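Local coordinates for protein At4g34840 (Arabidopsis thaliana, PDB 3BSF) that is a plant nucleosidase of the phosphorylase superfamily, with adenine bound in its pocket, at residues G111-V123 with T204-G216. Numbering follows the deposited sequence.
Sequences GACISDVYVVSTV and TILIKGVTDIVDG. With ADE (adenine), chain C.
Val210 brings CG2 obliquely alongside the CD1–CE1 side of the Tyr118 ring, 4.0 Å from Tyr118 CD1, and also meets Asp116 CB. With chi1 at -173°, its other methyl, CG1, sits beside the carbonyl carbon and reaches Cys113 O, so the two methyls touch the first and last residues of the type II turn from Cys113 to Asp116. Lys158 NZ hydrogen-bonds the Tyr118 hydroxyl and makes a salt bridge with Asp116. Beyond Val210, Ile114 CD1 rests on the backbone at Thr211 O and touches Ile213 CG1 at 3.7 Å, while Ile213 CD1 packs on Ala112 O.

The backbones pair antiparallel. Val210 N gives a nearly straight bond to Asp116 O (2.9 Å, 172° at the hydrogen), and Tyr118 and Lys208 bond to each other both ways. On the face opposite Tyr118's, Val117 CG1 meets Ile207 CG2 at 4.0 Å. At the far end Val120 CB packs on Leu206 CB at 3.6 Å, and Val120 CG2 lies against Lys208 CG. Lys208 bends at chi2 (-67°) and carries its amine away to a salt bridge with Asp187.

The C-terminal part of strand 204-213 brings Thr211 and Asp212 to the adenine, whose N6 donates to Asp212 OD2 at 2.9 Å: an antiparallel strand pair in the mixed sheet of a phosphorylase-superfamily protein, its end contributing to the adenine pocket.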
ATOM      1  N   GLY A 111      -1.902  17.683 -23.364  1.00 67.74           N
ATOM      2  CA  GLY A 111      -0.691  18.410 -23.721  1.00 67.87           C
ATOM      3  C   GLY A 111       0.638  17.896 -23.188  1.00 67.62           C
ATOM      4  O   GLY A 111       1.623  18.635 -23.147  1.00 67.31           O
ATOM      5  N   ALA A 112       0.688  16.631 -22.801  1.00 67.31           N
ATOM      6  CA  ALA A 112       1.917  16.080 -22.259  1.00 68.52           C
ATOM      7  C   ALA A 112       2.892  15.525 -23.294  1.00 68.89           C
ATOM      8  O   ALA A 112       2.656  14.481 -23.900  1.00 69.52           O
ATOM      9  CB  ALA A 112       1.586  15.006 -21.233  1.00 69.05           C
ATOM     10  N   CYS A 113       3.995  16.223 -23.497  1.00 69.43           N
ATOM     11  CA  CYS A 113       4.991  15.739 -24.435  1.00 71.82           C
ATOM     12  C   CYS A 113       5.953  14.844 -23.661  1.00 72.38           C
ATOM     13  O   CYS A 113       6.017  14.899 -22.425  1.00 73.25           O
ATOM     14  CB  CYS A 113       5.768  16.901 -25.048  1.00 73.54           C
ATOM     15  SG  CYS A 113       4.790  17.990 -26.104  1.00 79.08           S
ATOM     16  N   ILE A 114       6.698  14.011 -24.382  1.00 71.59           N
ATOM     17  CA  ILE A 114       7.663  13.139 -23.732  1.00 70.41           C
ATOM     18  C   ILE A 114       8.700  14.074 -23.112  1.00 70.04           C
ATOM     19  O   ILE A 114       8.822  15.228 -23.522  1.00 70.47           O
ATOM     20  CB  ILE A 114       8.358  12.194 -24.753  1.00 69.74           C
ATOM     21  CG1 ILE A 114       8.396  10.766 -24.214  1.00 69.01           C
ATOM     22  CG2 ILE A 114       9.793  12.652 -25.012  1.00 70.47           C
ATOM     23  CD1 ILE A 114       7.034  10.141 -24.025  1.00 68.67           C
ATOM     24  N   SER A 115       9.435  13.577 -22.124  1.00 68.96           N
ATOM     25  CA  SER A 115      10.464  14.365 -21.453  1.00 67.83           C
ATOM     26  C   SER A 115       9.977  15.584 -20.651  1.00 66.24           C
ATOM     27  O   SER A 115      10.782  16.272 -20.028  1.00 66.61           O
ATOM     28  CB  SER A 115      11.514  14.816 -22.469  1.00 67.64           C
ATOM     29  OG  SER A 115      12.561  15.512 -21.822  1.00 69.84           O
ATOM     30  N   ASP A 116       8.678  15.859 -20.660  1.00 64.59           N
ATOM     31  CA  ASP A 116       8.144  16.990 -19.899  1.00 64.06           C
ATOM     32  C   ASP A 116       8.323  16.790 -18.400  1.00 62.98           C
ATOM     33  O   ASP A 116       8.296  15.657 -17.918  1.00 64.25           O
ATOM     34  CB  ASP A 116       6.657  17.170 -20.190  1.00 65.11           C
ATOM     35  CG  ASP A 116       6.404  18.046 -21.388  1.00 66.08           C
ATOM     36  OD1 ASP A 116       7.214  17.978 -22.334  1.00 68.25           O
ATOM     37  OD2 ASP A 116       5.402  18.794 -21.392  1.00 65.75           O
ATOM     38  N   VAL A 117       8.497  17.884 -17.663  1.00 60.52           N
ATOM     39  CA  VAL A 117       8.655  17.792 -16.216  1.00 58.60           C
ATOM     40  C   VAL A 117       7.567  18.577 -15.473  1.00 57.98           C
ATOM     41  O   VAL A 117       7.640  19.795 -15.313  1.00 57.36           O
ATOM     42  CB  VAL A 117      10.043  18.277 -15.772  1.00 56.84           C
ATOM     43  CG1 VAL A 117      10.159  18.208 -14.257  1.00 54.43           C
ATOM     44  CG2 VAL A 117      11.108  17.419 -16.423  1.00 55.77           C
ATOM     45  N   TYR A 118       6.554  17.855 -15.018  1.00 56.78           N
ATOM     46  CA  TYR A 118       5.457  18.471 -14.311  1.00 56.94           C
ATOM     47  C   TYR A 118       5.623  18.455 -12.795  1.00 56.44           C
ATOM     48  O   TYR A 118       6.397  17.677 -12.237  1.00 55.17           O
ATOM     49  CB  TYR A 118       4.138  17.767 -14.650  1.00 59.29           C
ATOM     50  CG  TYR A 118       3.607  17.971 -16.060  1.00 61.80           C
ATOM     51  CD1 TYR A 118       4.167  17.301 -17.147  1.00 63.32           C
ATOM     52  CD2 TYR A 118       2.525  18.812 -16.297  1.00 63.02           C
ATOM     53  CE1 TYR A 118       3.661  17.460 -18.435  1.00 64.07           C
ATOM     54  CE2 TYR A 118       2.014  18.985 -17.580  1.00 65.21           C
ATOM     55  CZ  TYR A 118       2.584  18.304 -18.649  1.00 65.12           C
ATOM     56  OH  TYR A 118       2.080  18.469 -19.928  1.00 65.32           O
ATOM     57  N   VAL A 119       4.873  19.343 -12.150  1.00 55.83           N
ATOM     58  CA  VAL A 119       4.829  19.460 -10.701  1.00 55.68           C
ATOM     59  C   VAL A 119       3.367  19.162 -10.374  1.00 55.68           C
ATOM     60  O   VAL A 119       2.479  19.996 -10.602  1.00 54.66           O
ATOM     61  CB  VAL A 119       5.167  20.903 -10.207  1.00 56.63           C
ATOM     62  CG1 VAL A 119       4.851  21.028  -8.711  1.00 54.59           C
ATOM     63  CG2 VAL A 119       6.628  21.228 -10.473  1.00 54.01           C
ATOM     64  N   VAL A 120       3.121  17.955  -9.872  1.00 55.08           N
ATOM     65  CA  VAL A 120       1.772  17.519  -9.516  1.00 52.95           C
ATOM     66  C   VAL A 120       1.080  18.510  -8.584  1.00 50.97           C
ATOM     67  O   VAL A 120       1.661  18.958  -7.598  1.00 48.56           O
ATOM     68  CB  VAL A 120       1.814  16.134  -8.851  1.00 53.49           C
ATOM     69  CG1 VAL A 120       0.418  15.731  -8.374  1.00 54.20           C
ATOM     70  CG2 VAL A 120       2.375  15.117  -9.837  1.00 53.10           C
ATOM     71  N   SER A 121      -0.163  18.845  -8.926  1.00 50.97           N
ATOM     72  CA  SER A 121      -0.987  19.796  -8.165  1.00 51.49           C
ATOM     73  C   SER A 121      -1.898  19.068  -7.197  1.00 51.71           C
ATOM     74  O   SER A 121      -2.007  19.415  -6.019  1.00 52.56           O
ATOM     75  CB  SER A 121      -1.873  20.613  -9.107  1.00 49.03           C
ATOM     76  OG  SER A 121      -2.966  19.840  -9.550  1.00 44.94           O
ATOM     77  N   THR A 122      -2.572  18.066  -7.731  1.00 51.52           N
ATOM     78  CA  THR A 122      -3.487  17.251  -6.966  1.00 52.06           C
ATOM     79  C   THR A 122      -3.283  15.840  -7.497  1.00 51.43           C
ATOM     80  O   THR A 122      -3.098  15.643  -8.712  1.00 50.81           O
ATOM     81  CB  THR A 122      -4.956  17.729  -7.187  1.00 53.61           C
ATOM     82  OG1 THR A 122      -5.884  16.803  -6.599  1.00 53.69           O
ATOM     83  CG2 THR A 122      -5.242  17.857  -8.660  1.00 53.11           C
ATOM     84  N   VAL A 123      -3.295  14.869  -6.586  1.00 50.51           N
ATOM     85  CA  VAL A 123      -3.109  13.470  -6.952  1.00 48.86           C
ATOM     86  C   VAL A 123      -4.222  12.603  -6.377  1.00 48.33           C
ATOM     87  O   VAL A 123      -4.803  12.927  -5.338  1.00 47.36           O
ATOM     88  CB  VAL A 123      -1.742  12.935  -6.456  1.00 49.09           C
ATOM     89  CG1 VAL A 123      -1.740  12.787  -4.918  1.00 46.49           C
ATOM     90  CG2 VAL A 123      -1.433  11.612  -7.156  1.00 50.07           C
ATOM     91  N   THR A 204       4.563  18.415   1.325  1.00 47.05           N
ATOM     92  CA  THR A 204       4.876  17.417   0.320  1.00 46.61           C
ATOM     93  C   THR A 204       4.795  17.907  -1.121  1.00 47.49           C
ATOM     94  O   THR A 204       3.886  18.629  -1.502  1.00 47.75           O
ATOM     95  CB  THR A 204       3.935  16.202   0.510  1.00 46.84           C
ATOM     96  OG1 THR A 204       4.512  15.040  -0.095  1.00 45.47           O
ATOM     97  CG2 THR A 204       2.546  16.492  -0.093  1.00 47.92           C
ATOM     98  N   ILE A 205       5.759  17.491  -1.930  1.00 49.18           N
ATOM     99  CA  ILE A 205       5.798  17.877  -3.339  1.00 49.49           C
ATOM    100  C   ILE A 205       6.022  16.651  -4.236  1.00 49.99           C
ATOM    101  O   ILE A 205       6.792  15.740  -3.886  1.00 49.51           O
ATOM    102  CB  ILE A 205       6.924  18.890  -3.579  1.00 49.12           C
ATOM    103  CG1 ILE A 205       6.662  20.138  -2.749  1.00 47.88           C
ATOM    104  CG2 ILE A 205       7.012  19.240  -5.054  1.00 49.61           C
ATOM    105  CD1 ILE A 205       7.707  21.189  -2.927  1.00 50.22           C
ATOM    106  N   LEU A 206       5.341  16.621  -5.382  1.00 49.71           N
ATOM    107  CA  LEU A 206       5.479  15.506  -6.315  1.00 49.57           C
ATOM    108  C   LEU A 206       5.923  16.009  -7.672  1.00 50.56           C
ATOM    109  O   LEU A 206       5.281  16.860  -8.285  1.00 51.62           O
ATOM    110  CB  LEU A 206       4.163  14.740  -6.445  1.00 47.75           C
ATOM    111  CG  LEU A 206       3.654  14.063  -5.165  1.00 47.99           C
ATOM    112  CD1 LEU A 206       3.227  15.114  -4.162  1.00 48.06           C
ATOM    113  CD2 LEU A 206       2.477  13.160  -5.481  1.00 48.16           C
ATOM    114  N   ILE A 207       7.043  15.481  -8.135  1.00 51.45           N
ATOM    115  CA  ILE A 207       7.602  15.877  -9.414  1.00 52.58           C
ATOM    116  C   ILE A 207       7.715  14.655 -10.335  1.00 53.65           C
ATOM    117  O   ILE A 207       8.344  13.656  -9.980  1.00 53.89           O
ATOM    118  CB  ILE A 207       8.973  16.525  -9.192  1.00 51.68           C
ATOM    119  CG1 ILE A 207       8.796  17.792  -8.358  1.00 49.47           C
ATOM    120  CG2 ILE A 207       9.637  16.837 -10.526  1.00 52.87           C
ATOM    121  CD1 ILE A 207      10.093  18.443  -7.975  1.00 48.76           C
ATOM    122  N   LYS A 208       7.121  14.743 -11.524  1.00 54.11           N
ATOM    123  CA  LYS A 208       7.125  13.615 -12.453  1.00 54.86           C
ATOM    124  C   LYS A 208       7.681  13.876 -13.856  1.00 55.23           C
ATOM    125  O   LYS A 208       7.290  14.844 -14.512  1.00 56.00           O
ATOM    126  CB  LYS A 208       5.703  13.084 -12.559  1.00 55.06           C
ATOM    127  CG  LYS A 208       5.055  12.855 -11.196  1.00 57.00           C
ATOM    128  CD  LYS A 208       5.743  11.726 -10.428  1.00 57.74           C
ATOM    129  CE  LYS A 208       5.024  11.400  -9.118  1.00 58.10           C
ATOM    130  NZ  LYS A 208       5.552  10.156  -8.469  1.00 58.44           N
ATOM    131  N   GLY A 209       8.586  13.001 -14.305  1.00 54.93           N
ATOM    132  CA  GLY A 209       9.182  13.124 -15.632  1.00 54.92           C
ATOM    133  C   GLY A 209       8.477  12.198 -16.611  1.00 55.26           C
ATOM    134  O   GLY A 209       8.494  10.971 -16.440  1.00 53.94           O
ATOM    135  N   VAL A 210       7.864  12.777 -17.644  1.00 55.65           N
ATOM    136  CA  VAL A 210       7.108  11.992 -18.627  1.00 56.43           C
ATOM    137  C   VAL A 210       7.997  11.175 -19.551  1.00 56.81           C
ATOM    138  O   VAL A 210       8.726  11.724 -20.362  1.00 56.41           O
ATOM    139  CB  VAL A 210       6.188  12.891 -19.499  1.00 55.16           C
ATOM    140  CG1 VAL A 210       5.307  12.026 -20.381  1.00 55.60           C
ATOM    141  CG2 VAL A 210       5.333  13.781 -18.617  1.00 54.44           C
ATOM    142  N   THR A 211       7.914   9.854 -19.442  1.00 58.51           N
ATOM    143  CA  THR A 211       8.730   8.978 -20.271  1.00 60.71           C
ATOM    144  C   THR A 211       7.937   8.212 -21.320  1.00 62.11           C
ATOM    145  O   THR A 211       8.499   7.688 -22.276  1.00 62.62           O
ATOM    146  CB  THR A 211       9.467   7.953 -19.410  1.00 60.88           C
ATOM    147  OG1 THR A 211       8.511   7.205 -18.647  1.00 59.08           O
ATOM    148  CG2 THR A 211      10.461   8.659 -18.471  1.00 61.22           C
ATOM    149  N   ASP A 212       6.628   8.157 -21.145  1.00 64.15           N
ATOM    150  CA  ASP A 212       5.780   7.421 -22.061  1.00 65.28           C
ATOM    151  C   ASP A 212       4.444   8.130 -22.274  1.00 65.18           C
ATOM    152  O   ASP A 212       3.801   8.571 -21.326  1.00 65.00           O
ATOM    153  CB  ASP A 212       5.574   6.007 -21.497  1.00 66.69           C
ATOM    154  CG  ASP A 212       4.472   5.234 -22.206  1.00 70.68           C
ATOM    155  OD1 ASP A 212       4.513   5.122 -23.458  1.00 71.54           O
ATOM    156  OD2 ASP A 212       3.565   4.719 -21.502  1.00 71.69           O
ATOM    157  N   ILE A 213       4.046   8.272 -23.531  1.00 65.50           N
ATOM    158  CA  ILE A 213       2.778   8.901 -23.833  1.00 65.96           C
ATOM    159  C   ILE A 213       1.758   7.774 -23.891  1.00 67.08           C
ATOM    160  O   ILE A 213       1.696   7.021 -24.860  1.00 67.72           O
ATOM    161  CB  ILE A 213       2.839   9.677 -25.167  1.00 65.24           C
ATOM    162  CG1 ILE A 213       3.517  11.029 -24.933  1.00 64.29           C
ATOM    163  CG2 ILE A 213       1.442   9.876 -25.734  1.00 65.42           C
ATOM    164  CD1 ILE A 213       3.446  11.972 -26.111  1.00 65.62           C
ATOM    165  N   VAL A 214       0.982   7.650 -22.820  1.00 68.49           N
ATOM    166  CA  VAL A 214      -0.027   6.607 -22.714  1.00 69.97           C
ATOM    167  C   VAL A 214      -1.013   6.621 -23.885  1.00 71.58           C
ATOM    168  O   VAL A 214      -1.274   5.579 -24.485  1.00 72.32           O
ATOM    169  CB  VAL A 214      -0.805   6.734 -21.378  1.00 68.89           C
ATOM    170  CG1 VAL A 214      -1.836   5.629 -21.268  1.00 69.22           C
ATOM    171  CG2 VAL A 214       0.157   6.661 -20.208  1.00 68.30           C
ATOM    172  N   ASP A 215      -1.540   7.798 -24.220  1.00 73.13           N
ATOM    173  CA  ASP A 215      -2.505   7.922 -25.307  1.00 74.43           C
ATOM    174  C   ASP A 215      -1.888   7.875 -26.704  1.00 77.08           C
ATOM    175  O   ASP A 215      -2.571   8.100 -27.703  1.00 76.67           O
ATOM    176  CB  ASP A 215      -3.367   9.195 -25.116  1.00 73.48           C
ATOM    177  CG  ASP A 215      -2.554  10.496 -25.110  1.00 72.82           C
ATOM    178  OD1 ASP A 215      -1.342  10.467 -24.812  1.00 72.61           O
ATOM    179  OD2 ASP A 215      -3.147  11.563 -25.384  1.00 70.79           O
ATOM    180  N   GLY A 216      -0.600   7.550 -26.773  1.00 80.79           N
ATOM    181  CA  GLY A 216       0.087   7.468 -28.052  1.00 85.43           C
ATOM    182  C   GLY A 216       0.162   6.060 -28.622  1.00 89.17           C
ATOM    183  O   GLY A 216      -0.771   5.266 -28.476  1.00 88.57           O
TER
HETATM  184  N9  ADE C 701       6.087   4.944 -15.318  1.00 90.77           N
HETATM  185  C8  ADE C 701       6.612   5.157 -16.553  1.00 90.39           C
HETATM  186  N7  ADE C 701       5.716   5.013 -17.572  1.00 90.08           N
HETATM  187  C5  ADE C 701       4.541   4.687 -16.930  1.00 90.91           C
HETATM  188  C6  ADE C 701       3.183   4.393 -17.385  1.00 90.60           C
HETATM  189  N6  ADE C 701       2.870   4.408 -18.678  1.00 90.25           N
HETATM  190  N1  ADE C 701       2.197   4.088 -16.401  1.00 90.32           N
HETATM  191  C2  ADE C 701       2.541   4.076 -15.064  1.00 90.21           C
HETATM  192  N3  ADE C 701       3.810   4.342 -14.543  1.00 90.69           N
HETATM  193  C4  ADE C 701       4.748   4.637 -15.531  1.00 91.12           C